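Local structure of putative aldehyde dehydrogenase AldY (4DNG) at the interface of chains A and B. The protein probably oxidises aldehydes to carboxylates with NAD(+) as the hydride acceptor, and may help protect cells against stress from ethanol and related compounds. Numbering follows the deposited sequence. Chains: chain A/B, Uncharacterized aldehyde dehydrogenase AldY.

The interface of chains A and B. Residues chain A 233, 236-237, 252, 254, 407; chain B 245-247.
The C-terminal end of helix 233-246 of chain B, with the loop residue that follows it, runs into chain A between the first turns of the same helix 233-246, strand 249-254 and the loop carrying A:Tyr407. B:Phe247 does most of the work and buries 116 Å² against chain A. Its backbone lies in the left-handed region just past the helix end, and CG stands anti to the carbonyl carbon (chi1 -46°), which turns the ring toward chain A. From the strand, A:Leu254 meets it tip to tip: methyl CD1 sits over one face, 3.8 Å from the ring centroid, in a CH-pi contact. A:Leu252, two residues earlier on strand 249-254, crosses at about a right angle and brings its CD1 to 4.0 Å from CE1 of B:Phe247. The helix of chain A meets the rim, with the backbone carbon of A:Gly236 lying in the ring plane 3.6 Å from CE1 of B:Phe247 and the carbonyl O of A:Thr233 also at the edge. A:Arg237 crosses the ring nearly perpendicularly; its CG comes within 3.5 Å of CZ of B:Phe247, and its chain then bends at chi3 (139°). This places CE2 of B:Phe247 3.8 Å above the guanidinium plane, off toward the rim, with the two planes 35° apart. The poorly ordered A:Tyr407 crosses at about a right angle, its CZ at the ring's edge near CD2 of B:Phe247. No nitrogen or oxygen pairs across this patch, so the grip is one of shape and apolar contact. An alanine in place of B:Phe247 would remove the ring and would probably loosen the packing against A:Leu254, A:Leu252 and the A:Arg237 chain. The two-fold relation repeats the contact with the chains exchanged. In chain A the receiving helix begins in the predicted NAD(+)-binding segment, and the patch, part of a plausibly biological dimer interface, packs against the strand carrying the predicted catalytic A:Glu253, about 7 Å from its centre.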
# COMPACT_ATOMS: atom_id res chain seq x y z
N THR A 233 -14.68 4.36 -8.82
CA THR A 233 -14.24 4.80 -7.50
C THR A 233 -15.01 4.18 -6.31
O THR A 233 -14.40 3.81 -5.30
CB THR A 233 -14.27 6.32 -7.46
OG1 THR A 233 -13.46 6.78 -8.55
CG2 THR A 233 -13.73 6.91 -6.14
N GLY A 236 -13.90 0.83 -5.78
CA GLY A 236 -12.58 1.10 -5.19
C GLY A 236 -12.63 1.33 -3.68
O GLY A 236 -11.90 0.68 -2.93
N ARG A 237 -13.49 2.25 -3.22
CA ARG A 237 -13.54 2.53 -1.79
C ARG A 237 -13.94 1.27 -1.02
O ARG A 237 -13.42 1.00 0.07
CB ARG A 237 -14.50 3.69 -1.50
CG ARG A 237 -14.14 4.98 -2.25
CD ARG A 237 -14.98 6.18 -1.84
NE ARG A 237 -14.07 7.30 -1.79
CZ ARG A 237 -14.03 8.29 -2.66
NH1 ARG A 237 -13.11 9.22 -2.51
NH2 ARG A 237 -14.91 8.37 -3.63
N LEU A 252 -5.10 -0.53 -7.28
CA LEU A 252 -6.37 -0.02 -7.73
C LEU A 252 -6.18 0.99 -8.86
O LEU A 252 -5.30 1.84 -8.80
CB LEU A 252 -7.12 0.60 -6.55
CG LEU A 252 -7.39 -0.29 -5.35
CD1 LEU A 252 -8.31 0.43 -4.36
CD2 LEU A 252 -8.00 -1.64 -5.76
N LEU A 254 -8.67 3.65 -10.97
CA LEU A 254 -10.04 4.15 -10.80
C LEU A 254 -10.35 5.33 -11.71
O LEU A 254 -9.49 6.18 -11.97
CB LEU A 254 -10.28 4.53 -9.31
CG LEU A 254 -9.91 3.41 -8.32
CD1 LEU A 254 -9.87 3.91 -6.90
CD2 LEU A 254 -10.86 2.22 -8.42
N TYR A 407 -9.54 12.81 -8.75
CA TYR A 407 -8.17 12.27 -8.78
C TYR A 407 -7.60 12.35 -10.19
O TYR A 407 -8.35 12.42 -11.17
CB TYR A 407 -8.10 10.83 -8.26
CG TYR A 407 -8.62 10.66 -6.85
CD1 TYR A 407 -7.81 10.97 -5.74
CD2 TYR A 407 -9.91 10.19 -6.61
CE1 TYR A 407 -8.29 10.83 -4.45
CE2 TYR A 407 -10.40 10.05 -5.32
CZ TYR A 407 -9.58 10.37 -4.25
OH TYR A 407 -10.07 10.23 -2.97
N ARG B 245 -10.05 3.25 2.38
CA ARG B 245 -11.31 3.73 1.86
C ARG B 245 -11.17 5.15 1.34
O ARG B 245 -11.96 5.63 0.54
CB ARG B 245 -12.27 3.69 3.04
CG ARG B 245 -13.72 3.99 2.78
CD ARG B 245 -14.55 3.20 3.78
NE ARG B 245 -14.32 3.60 5.16
CZ ARG B 245 -14.81 2.93 6.21
NH1 ARG B 245 -14.56 3.36 7.44
NH2 ARG B 245 -15.54 1.84 6.03
N ALA B 246 -10.15 5.85 1.82
CA ALA B 246 -9.83 7.17 1.32
C ALA B 246 -8.66 7.13 0.32
O ALA B 246 -8.27 8.16 -0.21
CB ALA B 246 -9.51 8.09 2.48
N PHE B 247 -8.12 5.94 0.04
CA PHE B 247 -6.95 5.75 -0.84
C PHE B 247 -5.68 6.46 -0.34
O PHE B 247 -4.84 6.89 -1.13
CB PHE B 247 -7.26 6.18 -2.27
CG PHE B 247 -8.57 5.68 -2.79
CD1 PHE B 247 -8.85 4.30 -2.83
CD2 PHE B 247 -9.53 6.58 -3.28
CE1 PHE B 247 -10.05 3.84 -3.32
CE2 PHE B 247 -10.73 6.12 -3.79
CZ PHE B 247 -10.99 4.75 -3.81